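Local coordinates for TRAP dicarboxylate transporter, DctP subunit (Sulfurospirillum deleyianum, PDB 4OVS), which binds succinate and probably delivers it, as the periplasmic solute-binding subunit, to the membrane part of a TRAP dicarboxylate transporter, at residues A[27-32]-A[83-88]; A[146-151]-A[208-213]; A[158-163]-A[302-307]. All coordinates share one frame; numbering follows the deposited sequence.

From the N terminus, interaction 1 comes first: it pairs strand 26-31 with the short strand 86-87 and so closes a loop holding helix 39-54, strand 59-64 and helix 75-81. Interactions 2 and 3 open only after it has closed. Residues 146-151 start interaction 2 and 158-163 start interaction 3, and 208-213 close the former before 302-307 close the latter, so these two cross. They touch where L150 CD1 lies 3.8 Å from W305 CH2. Interactions 1 and 2 both belong to one mixed sheet, their centres about 25 Å apart, whereas interaction 3 fastens helix 299-310 to the turn following strand 137-152.

Interaction 1: A[27-32]-A[83-88]; sequences TIKVTH and NAHIAM
I28, V30 and I86 make the apolar centre, joined at one end by M88, a selenomethionine. CG2 of I28 meets the tip of I86, CD1, at 3.8 Å, and CG2 of V30 rests against CB of I86. The other branch of V30, CG1, sits anti to the backbone N (chi1 -180°), on the side where M88 arrives at about a right angle and brings its CE to 3.7 Å from that methyl. Helix 39-54 covers this side through F47 and A44. On the other face of the sheet T31 CG2 touches A84 CB at 3.8 Å, under Y70 and helix 75-81.

Between these faces runs the backbone ladder. T31 N donates to I86 O at 3.0 Å, almost in line with the carbonyl, and K29 O takes H85 N at 3.0 Å plus a weaker, longer bond from I86 N. Where the two strands end, water 1 bridges T31 O and M88 N, donating to the first and accepting from the second.

At the outer end the H85 imidazole stands in for a backbone acceptor: its ND1 receives K29 N at 3.0 Å, with the donor tilted 35° out of the ring plane. I28 CA lies at the ring's edge, while F244 stacks on the ring. With an alanine here, K29 N would probably lose its acceptor and the F244 ring its stacking partner. Beyond it, the K29 side chain bends at chi3 (-85°) and lays CE 3.4 Å from N83 O.

Strand 26-31, parallel to both 59-64 and 86-87 and lying between them, gives the beta-alpha-beta-alpha-beta order of a periplasmic binding protein lobe; here it leads M88, whose carbonyl O accepts from the succinate-site residue K40, to the ligand cleft.

Interaction 2: A[146-151]-A[208-213]; sequences GFKHLS and ENPLSN
H149 and L150 pair with N209 and E208 in a short antiparallel ladder of the mixed sheet, from which the chain runs out of strand 206-209 through P210 into helix 211-216, the carrier of the succinate-site residue N213. H149 and N209 form the hydrogen-bonded pair: H149 N gives to N209 O at 2.7 Å, bent and from well above the carbonyl plane, and N209 N gives to H149 O at 3.1 Å. Next to it L150 and E208 are a non-hydrogen-bonded pair, with E208 CA-H pointing at H149 O.

Water 3 takes up much of the remaining polarity, placed to donate to H149 O, S151 OG and N209 OD1; with three acceptors here and two protons, it cannot donate to all of them at once. S151 OG also bonds Q223. Where the ladder ends, P210 occupies the N-cap position of helix 211-216, and the L211 amide donates to water 2, which in turn donates to F147 O. H149 NE2 is a longer 3.3 Å from the same water. CD2 of that imidazole presses on L211 CD2 at 3.4 Å, a close van der Waals contact.

Across the other face, the ammonium of K148 forms a salt bridge with E208. Its chain bends at chi3 (-60°), carrying NZ over the carboxylate to meet OE2 from above the plane, 45° out of it. The other oxygen, OE1, is gripped by H231 and Q179, so the buried carboxylate has partners at both oxygens; the nearby ammonium would probably help keep it ionised.

The N209 side chain comes within about 4 Å of the bound succinate, and further along the helix N213 takes part in the site itself, its ND2 hydrogen-bonded to succinate O4.

Interaction 3: A[158-163]-A[302-307]; sequences LLPEDA and KAAWQK
W305, on helix 299-310, packs its indole against L158, L159 and P160 at the start of a weakly bonded helical turn, about 160-163: plain helix-to-turn packing at the edge of the fold, away from the succinate site. The tight part is P160 against the indole face. CD of P160 stands 3.9 Å from the centroid of the six-membered ring, 14° off its normal, a CH-pi contact over the face, and P160 N overlies the same face nearer the rim. Carbonyl carbon C of L159 reaches CZ2 of W305 at 3.2 Å. At the ring's edge, A163 CB lies near CH2 only loosely.

The side toward solvent is thinner. There L159 CD2 merely brushes A304 CB at 4.3 Å, and the CB of L158 points away from residues 302-307, though its side chain touches Q301, earlier on the same helix.

What holds the turn in shape is D162: OD2 accepts from both L158 N, on its anti lone pair, and L159 N, from above the carboxylate plane. That fixes the peptide whose carbonyl ties the two segments together: W305 NE1 donates to L158 O at 3.0 Å, approaching 57° out of the carbonyl plane.

Interaction 1: A[27-32]-A[83-88]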
ATOM      1  N   THR A  27      -5.023  25.468   9.036  1.00 22.71           N
ATOM      2  CA  THR A  27      -4.208  24.290   9.226  1.00 25.94           C
ATOM      3  C   THR A  27      -4.872  23.091   8.541  1.00 24.01           C
ATOM      4  O   THR A  27      -6.088  23.019   8.455  1.00 24.60           O
ATOM      5  CB  THR A  27      -4.005  23.973  10.736  1.00 22.11           C
ATOM      6  OG1 THR A  27      -5.281  23.815  11.351  1.00 28.74           O
ATOM      7  CG2 THR A  27      -3.295  25.112  11.486  1.00 23.59           C
ATOM      8  N   ILE A  28      -4.060  22.135   8.099  1.00 23.70           N
ATOM      9  CA  ILE A  28      -4.507  20.894   7.434  1.00 20.49           C
ATOM     10  C   ILE A  28      -3.809  19.690   8.111  1.00 21.54           C
ATOM     11  O   ILE A  28      -2.587  19.732   8.321  1.00 23.12           O
ATOM     12  CB  ILE A  28      -4.117  20.865   5.903  1.00 22.29           C
ATOM     13  CG1 ILE A  28      -4.845  21.948   5.120  1.00 21.54           C
ATOM     14  CG2 ILE A  28      -4.458  19.489   5.270  1.00 27.08           C
ATOM     15  CD1 ILE A  28      -4.475  22.012   3.638  1.00 23.08           C
ATOM     16  N   LYS A  29      -4.569  18.630   8.412  1.00 23.27           N
ATOM     17  CA  LYS A  29      -4.094  17.482   9.159  1.00 25.00           C
ATOM     18  C   LYS A  29      -4.098  16.317   8.201  1.00 22.18           C
ATOM     19  O   LYS A  29      -5.161  15.909   7.715  1.00 21.34           O
ATOM     20  CB  LYS A  29      -5.013  17.192  10.360  1.00 24.69           C
ATOM     21  CG  LYS A  29      -5.264  18.421  11.206  1.00 28.59           C
ATOM     22  CD  LYS A  29      -5.731  18.097  12.596  1.00 37.80           C
ATOM     23  CE  LYS A  29      -7.221  17.874  12.693  1.00 40.02           C
ATOM     24  NZ  LYS A  29      -7.611  17.638  14.137  1.00 43.39           N
ATOM     25  N   VAL A  30      -2.903  15.801   7.944  1.00 22.15           N
ATOM     26  CA  VAL A  30      -2.685  14.591   7.143  1.00 21.78           C
ATOM     27  C   VAL A  30      -2.431  13.404   8.070  1.00 19.42           C
ATOM     28  O   VAL A  30      -1.698  13.528   9.049  1.00 21.04           O
ATOM     29  CB  VAL A  30      -1.434  14.709   6.225  1.00 21.25           C
ATOM     30  CG1 VAL A  30      -1.306  13.458   5.469  1.00 22.25           C
ATOM     31  CG2 VAL A  30      -1.530  15.881   5.260  1.00 22.16           C
ATOM     32  N   THR A  31      -3.016  12.251   7.757  1.00 19.71           N
ATOM     33  CA  THR A  31      -2.903  11.103   8.622  1.00 23.36           C
ATOM     34  C   THR A  31      -2.530   9.919   7.775  1.00 25.39           C
ATOM     35  O   THR A  31      -3.117   9.721   6.755  1.00 21.42           O
ATOM     36  CB  THR A  31      -4.223  10.837   9.376  1.00 26.79           C
ATOM     37  OG1 THR A  31      -4.091   9.720  10.242  1.00 24.90           O
ATOM     38  CG2 THR A  31      -5.423  10.567   8.409  1.00 25.05           C
ATOM     39  N   HIS A  32      -1.513   9.172   8.203  1.00 25.06           N
ATOM     40  CA  HIS A  32      -1.158   7.884   7.588  1.00 20.16           C
ATOM     41  C   HIS A  32      -0.477   6.938   8.592  1.00 25.50           C
ATOM     42  O   HIS A  32      -0.179   7.344   9.742  1.00 24.25           O
ATOM     43  CB  HIS A  32      -0.286   8.102   6.329  1.00 23.07           C
ATOM     44  CG  HIS A  32       1.088   8.625   6.591  1.00 21.20           C
ATOM     45  ND1 HIS A  32       2.108   7.826   7.057  1.00 18.14           N
ATOM     46  CD2 HIS A  32       1.638   9.842   6.363  1.00 18.09           C
ATOM     47  CE1 HIS A  32       3.216   8.540   7.151  1.00 19.40           C
ATOM     48  NE2 HIS A  32       2.964   9.762   6.720  1.00 23.74           N
ATOM     49  N   ASN A  83     -12.537  15.228  10.813  1.00 28.18           N
ATOM     50  CA  ASN A  83     -11.519  15.185  11.887  1.00 27.27           C
ATOM     51  C   ASN A  83     -10.091  14.927  11.357  1.00 28.14           C
ATOM     52  O   ASN A  83      -9.087  15.152  12.035  1.00 30.38           O
ATOM     53  CB  ASN A  83     -11.924  14.129  12.898  1.00 27.40           C
ATOM     54  CG  ASN A  83     -13.245  14.449  13.540  1.00 33.18           C
ATOM     55  OD1 ASN A  83     -13.509  15.595  13.871  1.00 35.07           O
ATOM     56  ND2 ASN A  83     -14.094  13.448  13.691  1.00 33.96           N
ATOM     57  N   ALA A  84     -10.010  14.442  10.140  1.00 27.11           N
ATOM     58  CA  ALA A  84      -8.750  14.415   9.424  1.00 25.84           C
ATOM     59  C   ALA A  84      -9.109  14.879   8.025  1.00 29.78           C
ATOM     60  O   ALA A  84     -10.276  14.816   7.624  1.00 24.44           O
ATOM     61  CB  ALA A  84      -8.158  13.012   9.429  1.00 27.28           C
ATOM     62  N   HIS A  85      -8.119  15.369   7.297  1.00 25.54           N
ATOM     63  CA  HIS A  85      -8.369  16.063   6.064  1.00 23.66           C
ATOM     64  C   HIS A  85      -7.828  15.342   4.857  1.00 26.16           C
ATOM     65  O   HIS A  85      -8.436  15.356   3.802  1.00 20.97           O
ATOM     66  CB  HIS A  85      -7.746  17.446   6.181  1.00 25.15           C
ATOM     67  CG  HIS A  85      -8.236  18.202   7.367  1.00 27.16           C
ATOM     68  ND1 HIS A  85      -7.493  19.172   7.999  1.00 23.41           N
ATOM     69  CD2 HIS A  85      -9.422  18.155   8.018  1.00 30.35           C
ATOM     70  CE1 HIS A  85      -8.201  19.698   8.986  1.00 26.22           C
ATOM     71  NE2 HIS A  85      -9.376  19.101   9.012  1.00 25.79           N
ATOM     72  N   ILE A  86      -6.656  14.741   5.005  1.00 21.93           N
ATOM     73  CA  ILE A  86      -5.957  14.117   3.880  1.00 24.64           C
ATOM     74  C   ILE A  86      -5.383  12.785   4.329  1.00 23.29           C
ATOM     75  O   ILE A  86      -4.821  12.665   5.416  1.00 19.93           O
ATOM     76  CB  ILE A  86      -4.849  15.038   3.297  1.00 23.60           C
ATOM     77  CG1 ILE A  86      -5.458  16.334   2.792  1.00 25.31           C
ATOM     78  CG2 ILE A  86      -4.167  14.381   2.110  1.00 27.28           C
ATOM     79  CD1 ILE A  86      -4.546  17.273   2.134  1.00 22.44           C
ATOM     80  N   ALA A  87      -5.614  11.763   3.524  1.00 22.52           N
ATOM     81  CA  ALA A  87      -5.075  10.456   3.764  1.00 20.82           C
ATOM     82  C   ALA A  87      -4.486   9.826   2.471  1.00 23.10           C
ATOM     83  O   ALA A  87      -4.690  10.341   1.346  1.00 23.67           O
ATOM     84  CB  ALA A  87      -6.094   9.577   4.372  1.00 24.87           C
HETATM   85  N   MSE A  88      -3.732   8.736   2.626  1.00 21.07           N
HETATM   86  CA  MSE A  88      -3.166   8.025   1.474  1.00 22.03           C
HETATM   87  C   MSE A  88      -3.236   6.508   1.608  1.00 18.20           C
HETATM   88  O   MSE A  88      -2.208   5.826   1.624  1.00 25.31           O
HETATM   89  CB  MSE A  88      -1.755   8.468   1.236  1.00 19.32           C
HETATM   90  CG  MSE A  88      -1.560   9.928   1.008  1.00 22.97           C
HETATM   91 SE   MSE A  88      -1.133  10.849   2.697  1.00 35.26          SE
HETATM   92  CE  MSE A  88      -0.573  12.530   1.960  1.00 22.05           C
TER
HETATM   93  O   HOH W   1      -3.615   7.487   5.285  1.00 23.41           O

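Interaction 2: A[146-151]-A[208-213]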
ATOM      1  N   GLY A 146       5.415  -0.610  -3.685  1.00 19.37           N
ATOM      2  CA  GLY A 146       6.187  -1.550  -4.433  1.00 17.46           C
ATOM      3  C   GLY A 146       5.522  -2.907  -4.451  1.00 17.15           C
ATOM      4  O   GLY A 146       4.457  -3.108  -3.878  1.00 18.50           O
ATOM      5  N   PHE A 147       6.175  -3.850  -5.115  1.00 22.19           N
ATOM      6  CA  PHE A 147       5.731  -5.220  -5.106  1.00 25.73           C
ATOM      7  C   PHE A 147       5.995  -5.862  -3.741  1.00 23.36           C
ATOM      8  O   PHE A 147       6.901  -5.464  -3.020  1.00 20.49           O
ATOM      9  CB  PHE A 147       6.419  -5.998  -6.223  1.00 21.28           C
ATOM     10  CG  PHE A 147       5.901  -5.663  -7.583  1.00 26.12           C
ATOM     11  CD1 PHE A 147       4.800  -6.329  -8.110  1.00 27.89           C
ATOM     12  CD2 PHE A 147       6.486  -4.667  -8.315  1.00 32.29           C
ATOM     13  CE1 PHE A 147       4.323  -6.015  -9.339  1.00 30.08           C
ATOM     14  CE2 PHE A 147       6.003  -4.351  -9.546  1.00 33.37           C
ATOM     15  CZ  PHE A 147       4.920  -5.034 -10.063  1.00 30.19           C
ATOM     16  N   LYS A 148       5.189  -6.865  -3.424  1.00 24.58           N
ATOM     17  CA  LYS A 148       5.098  -7.430  -2.089  1.00 25.07           C
ATOM     18  C   LYS A 148       5.915  -8.725  -1.998  1.00 29.13           C
ATOM     19  O   LYS A 148       6.058  -9.441  -2.996  1.00 23.43           O
ATOM     20  CB  LYS A 148       3.642  -7.738  -1.750  1.00 28.04           C
ATOM     21  CG  LYS A 148       2.742  -6.527  -1.585  1.00 29.33           C
ATOM     22  CD  LYS A 148       1.354  -6.943  -1.090  1.00 29.54           C
ATOM     23  CE  LYS A 148       0.698  -7.892  -2.085  1.00 26.96           C
ATOM     24  NZ  LYS A 148      -0.752  -8.071  -1.839  1.00 31.58           N
ATOM     25  N   HIS A 149       6.393  -9.044  -0.788  1.00 21.05           N
ATOM     26  CA  HIS A 149       7.248 -10.225  -0.568  1.00 23.81           C
ATOM     27  C   HIS A 149       6.820 -10.989   0.658  1.00 21.49           C
ATOM     28  O   HIS A 149       6.434 -10.391   1.652  1.00 23.44           O
ATOM     29  CB  HIS A 149       8.686  -9.780  -0.367  1.00 25.16           C
ATOM     30  CG  HIS A 149       9.177  -8.906  -1.454  1.00 25.41           C
ATOM     31  ND1 HIS A 149       9.409  -9.379  -2.724  1.00 24.80           N
ATOM     32  CD2 HIS A 149       9.420  -7.576  -1.493  1.00 27.25           C
ATOM     33  CE1 HIS A 149       9.778  -8.376  -3.500  1.00 21.30           C
ATOM     34  NE2 HIS A 149       9.807  -7.275  -2.775  1.00 22.04           N
ATOM     35  N   LEU A 150       6.882 -12.311   0.580  1.00 21.64           N
ATOM     36  CA  LEU A 150       6.465 -13.146   1.662  1.00 26.38           C
ATOM     37  C   LEU A 150       7.598 -13.360   2.681  1.00 25.54           C
ATOM     38  O   LEU A 150       8.748 -13.630   2.302  1.00 28.24           O
ATOM     39  CB  LEU A 150       6.053 -14.514   1.109  1.00 28.77           C
ATOM     40  CG  LEU A 150       4.789 -14.678   0.295  1.00 29.41           C
ATOM     41  CD1 LEU A 150       4.699 -16.101  -0.222  1.00 31.93           C
ATOM     42  CD2 LEU A 150       3.585 -14.346   1.132  1.00 30.40           C
ATOM     43  N   SER A 151       7.269 -13.284   3.964  1.00 29.02           N
ATOM     44  CA  SER A 151       8.224 -13.613   5.015  1.00 27.51           C
ATOM     45  C   SER A 151       7.553 -14.483   6.035  1.00 29.48           C
ATOM     46  O   SER A 151       6.328 -14.544   6.101  1.00 28.29           O
ATOM     47  CB  SER A 151       8.708 -12.340   5.713  1.00 26.92           C
ATOM     48  OG  SER A 151       7.621 -11.665   6.308  1.00 22.12           O
ATOM     49  N   GLU A 208       3.003 -10.365   4.154  1.00 25.82           N
ATOM     50  CA  GLU A 208       3.456  -9.945   2.832  1.00 25.66           C
ATOM     51  C   GLU A 208       3.622  -8.432   2.867  1.00 27.70           C
ATOM     52  O   GLU A 208       2.735  -7.727   3.331  1.00 25.01           O
ATOM     53  CB  GLU A 208       2.442 -10.347   1.782  1.00 27.24           C
ATOM     54  CG  GLU A 208       1.002  -9.938   2.107  1.00 26.07           C
ATOM     55  CD  GLU A 208       0.039  -9.975   0.863  1.00 30.35           C
ATOM     56  OE1 GLU A 208       0.318 -10.678  -0.128  1.00 27.77           O
ATOM     57  OE2 GLU A 208      -0.987  -9.282   0.887  1.00 27.44           O
ATOM     58  N   ASN A 209       4.776  -7.945   2.426  1.00 21.36           N
ATOM     59  CA  ASN A 209       5.075  -6.522   2.464  1.00 20.22           C
ATOM     60  C   ASN A 209       5.975  -6.092   1.331  1.00 23.46           C
ATOM     61  O   ASN A 209       6.777  -6.874   0.837  1.00 23.14           O
ATOM     62  CB  ASN A 209       5.792  -6.132   3.742  1.00 23.42           C
ATOM     63  CG  ASN A 209       4.963  -6.388   4.976  1.00 26.43           C
ATOM     64  OD1 ASN A 209       5.067  -7.444   5.581  1.00 28.97           O
ATOM     65  ND2 ASN A 209       4.097  -5.470   5.307  1.00 24.39           N
ATOM     66  N   PRO A 210       5.856  -4.822   0.933  1.00 21.33           N
ATOM     67  CA  PRO A 210       6.885  -4.241   0.108  1.00 20.16           C
ATOM     68  C   PRO A 210       8.128  -4.021   0.982  1.00 19.73           C
ATOM     69  O   PRO A 210       7.986  -3.988   2.185  1.00 20.09           O
ATOM     70  CB  PRO A 210       6.258  -2.935  -0.351  1.00 20.61           C
ATOM     71  CG  PRO A 210       5.269  -2.615   0.671  1.00 23.47           C
ATOM     72  CD  PRO A 210       4.772  -3.872   1.226  1.00 21.33           C
ATOM     73  N   LEU A 211       9.311  -3.944   0.389  1.00 22.75           N
ATOM     74  CA  LEU A 211      10.572  -3.862   1.154  1.00 22.53           C
ATOM     75  C   LEU A 211      10.608  -2.616   2.009  1.00 24.31           C
ATOM     76  O   LEU A 211      11.221  -2.597   3.087  1.00 21.25           O
ATOM     77  CB  LEU A 211      11.801  -3.907   0.222  1.00 20.70           C
ATOM     78  CG  LEU A 211      12.011  -5.226  -0.502  1.00 21.09           C
ATOM     79  CD1 LEU A 211      13.364  -5.229  -1.235  1.00 25.99           C
ATOM     80  CD2 LEU A 211      11.936  -6.396   0.479  1.00 23.59           C
ATOM     81  N   SER A 212       9.909  -1.584   1.554  1.00 21.28           N
ATOM     82  CA  SER A 212       9.852  -0.306   2.245  1.00 19.90           C
ATOM     83  C   SER A 212       9.288  -0.474   3.669  1.00 21.58           C
ATOM     84  O   SER A 212       9.901  -0.101   4.663  1.00 22.82           O
ATOM     85  CB  SER A 212       8.942   0.639   1.418  1.00 22.96           C
ATOM     86  OG  SER A 212       7.589   0.107   1.319  1.00 27.51           O
ATOM     87  N   ASN A 213       8.116  -1.071   3.772  1.00 20.97           N
ATOM     88  CA  ASN A 213       7.512  -1.320   5.074  1.00 22.85           C
ATOM     89  C   ASN A 213       8.241  -2.410   5.886  1.00 25.07           C
ATOM     90  O   ASN A 213       8.353  -2.313   7.108  1.00 22.29           O
ATOM     91  CB  ASN A 213       6.054  -1.700   4.904  1.00 20.31           C
ATOM     92  CG  ASN A 213       5.194  -0.531   4.482  1.00 21.93           C
ATOM     93  OD1 ASN A 213       5.548   0.643   4.657  1.00 22.61           O
ATOM     94  ND2 ASN A 213       4.032  -0.843   3.956  1.00 18.39           N
TER
HETATM   95  O   HOH W   2       9.251  -4.063  -2.630  1.00 22.73           O
HETATM   96  O   HOH W   3       6.656  -9.608   4.486  1.00 22.59           O

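Interaction 3: A[158-163]-A[302-307]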
ATOM      1  N   LEU A 158       9.344 -21.325  -0.182  1.00 32.87           N
ATOM      2  CA  LEU A 158       9.961 -21.452  -1.511  1.00 34.20           C
ATOM      3  C   LEU A 158       8.920 -21.832  -2.562  1.00 38.69           C
ATOM      4  O   LEU A 158       9.033 -21.422  -3.728  1.00 35.54           O
ATOM      5  CB  LEU A 158      11.085 -22.487  -1.512  1.00 31.27           C
ATOM      6  CG  LEU A 158      12.197 -22.328  -0.459  1.00 39.82           C
ATOM      7  CD1 LEU A 158      13.331 -23.280  -0.770  1.00 43.57           C
ATOM      8  CD2 LEU A 158      12.751 -20.897  -0.339  1.00 36.55           C
ATOM      9  N   LEU A 159       7.924 -22.615  -2.130  1.00 40.04           N
ATOM     10  CA  LEU A 159       6.827 -23.076  -2.974  1.00 39.50           C
ATOM     11  C   LEU A 159       5.548 -22.969  -2.200  1.00 40.15           C
ATOM     12  O   LEU A 159       5.576 -22.986  -0.968  1.00 41.65           O
ATOM     13  CB  LEU A 159       6.975 -24.544  -3.304  1.00 42.02           C
ATOM     14  CG  LEU A 159       8.115 -24.993  -4.194  1.00 45.70           C
ATOM     15  CD1 LEU A 159       8.146 -26.509  -4.167  1.00 48.05           C
ATOM     16  CD2 LEU A 159       7.936 -24.461  -5.603  1.00 42.67           C
ATOM     17  N   PRO A 160       4.411 -22.911  -2.914  1.00 39.23           N
ATOM     18  CA  PRO A 160       3.074 -22.815  -2.317  1.00 41.50           C
ATOM     19  C   PRO A 160       2.884 -23.790  -1.168  1.00 43.73           C
ATOM     20  O   PRO A 160       2.313 -23.446  -0.133  1.00 43.59           O
ATOM     21  CB  PRO A 160       2.166 -23.188  -3.479  1.00 38.51           C
ATOM     22  CG  PRO A 160       2.911 -22.675  -4.663  1.00 39.09           C
ATOM     23  CD  PRO A 160       4.342 -22.986  -4.379  1.00 36.74           C
ATOM     24  N   GLU A 161       3.372 -25.003  -1.386  1.00 44.82           N
ATOM     25  CA  GLU A 161       3.423 -26.046  -0.396  1.00 51.03           C
ATOM     26  C   GLU A 161       3.882 -25.548   0.981  1.00 50.20           C
ATOM     27  O   GLU A 161       3.359 -25.971   2.007  1.00 48.12           O
ATOM     28  CB  GLU A 161       4.372 -27.111  -0.929  1.00 52.39           C
ATOM     29  CG  GLU A 161       4.537 -28.307  -0.063  1.00 60.42           C
ATOM     30  CD  GLU A 161       5.847 -29.044  -0.336  1.00 64.96           C
ATOM     31  OE1 GLU A 161       6.584 -28.616  -1.261  1.00 63.62           O
ATOM     32  OE2 GLU A 161       6.138 -30.038   0.381  1.00 67.33           O
ATOM     33  N   ASP A 162       4.844 -24.635   1.007  1.00 44.30           N
ATOM     34  CA  ASP A 162       5.454 -24.203   2.271  1.00 45.52           C
ATOM     35  C   ASP A 162       4.581 -23.252   3.088  1.00 43.36           C
ATOM     36  O   ASP A 162       4.701 -23.148   4.329  1.00 41.59           O
ATOM     37  CB  ASP A 162       6.794 -23.550   1.983  1.00 43.79           C
ATOM     38  CG  ASP A 162       7.752 -24.501   1.336  1.00 47.28           C
ATOM     39  OD1 ASP A 162       7.655 -25.710   1.645  1.00 47.48           O
ATOM     40  OD2 ASP A 162       8.577 -24.045   0.510  1.00 49.19           O
ATOM     41  N   ALA A 163       3.705 -22.556   2.386  1.00 39.71           N
ATOM     42  CA  ALA A 163       2.842 -21.585   3.026  1.00 42.08           C
ATOM     43  C   ALA A 163       1.726 -22.310   3.764  1.00 40.65           C
ATOM     44  O   ALA A 163       1.114 -21.756   4.676  1.00 40.78           O
ATOM     45  CB  ALA A 163       2.268 -20.645   1.990  1.00 44.93           C
ATOM     46  N   LYS A 302       8.805 -19.603  -9.490  1.00 43.40           N
ATOM     47  CA  LYS A 302       7.904 -18.489  -9.792  1.00 45.08           C
ATOM     48  C   LYS A 302       6.639 -18.933 -10.535  1.00 43.37           C
ATOM     49  O   LYS A 302       5.541 -18.458 -10.267  1.00 44.20           O
ATOM     50  CB  LYS A 302       8.616 -17.446 -10.626  1.00 48.78           C
ATOM     51  CG  LYS A 302       7.735 -16.287 -10.994  1.00 51.13           C
ATOM     52  CD  LYS A 302       8.536 -15.200 -11.674  1.00 52.61           C
ATOM     53  CE  LYS A 302       7.684 -13.972 -11.918  1.00 52.19           C
ATOM     54  NZ  LYS A 302       8.267 -13.062 -12.959  1.00 53.65           N
ATOM     55  N   ALA A 303       6.805 -19.844 -11.478  1.00 42.60           N
ATOM     56  CA  ALA A 303       5.692 -20.360 -12.241  1.00 42.80           C
ATOM     57  C   ALA A 303       4.663 -20.972 -11.311  1.00 43.40           C
ATOM     58  O   ALA A 303       3.467 -20.720 -11.426  1.00 47.37           O
ATOM     59  CB  ALA A 303       6.190 -21.387 -13.185  1.00 47.76           C
ATOM     60  N   ALA A 304       5.138 -21.776 -10.379  1.00 42.22           N
ATOM     61  CA  ALA A 304       4.255 -22.522  -9.493  1.00 46.80           C
ATOM     62  C   ALA A 304       3.463 -21.572  -8.600  1.00 45.75           C
ATOM     63  O   ALA A 304       2.307 -21.827  -8.246  1.00 42.44           O
ATOM     64  CB  ALA A 304       5.069 -23.476  -8.653  1.00 48.22           C
ATOM     65  N   TRP A 305       4.096 -20.479  -8.213  1.00 38.10           N
ATOM     66  CA  TRP A 305       3.382 -19.454  -7.474  1.00 36.66           C
ATOM     67  C   TRP A 305       2.307 -18.807  -8.342  1.00 37.60           C
ATOM     68  O   TRP A 305       1.204 -18.529  -7.866  1.00 36.77           O
ATOM     69  CB  TRP A 305       4.362 -18.393  -6.962  1.00 36.12           C
ATOM     70  CG  TRP A 305       5.138 -18.861  -5.771  1.00 34.52           C
ATOM     71  CD1 TRP A 305       6.456 -19.220  -5.733  1.00 34.75           C
ATOM     72  CD2 TRP A 305       4.639 -19.027  -4.449  1.00 34.61           C
ATOM     73  NE1 TRP A 305       6.808 -19.601  -4.468  1.00 32.80           N
ATOM     74  CE2 TRP A 305       5.709 -19.498  -3.658  1.00 37.84           C
ATOM     75  CE3 TRP A 305       3.390 -18.829  -3.852  1.00 36.80           C
ATOM     76  CZ2 TRP A 305       5.567 -19.762  -2.304  1.00 37.75           C
ATOM     77  CZ3 TRP A 305       3.252 -19.091  -2.502  1.00 36.75           C
ATOM     78  CH2 TRP A 305       4.336 -19.544  -1.740  1.00 40.26           C
ATOM     79  N   GLN A 306       2.618 -18.581  -9.616  1.00 40.83           N
ATOM     80  CA  GLN A 306       1.669 -17.912 -10.524  1.00 44.50           C
ATOM     81  C   GLN A 306       0.459 -18.774 -10.762  1.00 43.27           C
ATOM     82  O   GLN A 306      -0.672 -18.302 -10.728  1.00 44.02           O
ATOM     83  CB  GLN A 306       2.314 -17.622 -11.871  1.00 48.78           C
ATOM     84  CG  GLN A 306       2.759 -16.181 -12.036  1.00 51.46           C
ATOM     85  CD  GLN A 306       4.025 -16.050 -12.860  1.00 52.79           C
ATOM     86  OE1 GLN A 306       4.709 -17.042 -13.138  1.00 57.47           O
ATOM     87  NE2 GLN A 306       4.345 -14.828 -13.255  1.00 48.86           N
ATOM     88  N   LYS A 307       0.703 -20.054 -11.004  1.00 39.97           N
ATOM     89  CA  LYS A 307      -0.388 -20.968 -11.273  1.00 41.99           C
ATOM     90  C   LYS A 307      -1.336 -21.047 -10.077  1.00 44.42           C
ATOM     91  O   LYS A 307      -2.552 -20.932 -10.216  1.00 46.94           O
ATOM     92  CB  LYS A 307       0.134 -22.367 -11.591  1.00 43.56           C
ATOM     93  CG  LYS A 307      -1.021 -23.335 -11.883  1.00 49.40           C
ATOM     94  CD  LYS A 307      -0.561 -24.725 -12.238  1.00 52.52           C
ATOM     95  CE  LYS A 307      -1.756 -25.599 -12.628  1.00 58.04           C
ATOM     96  NZ  LYS A 307      -1.340 -26.968 -13.054  1.00 61.70           N
TER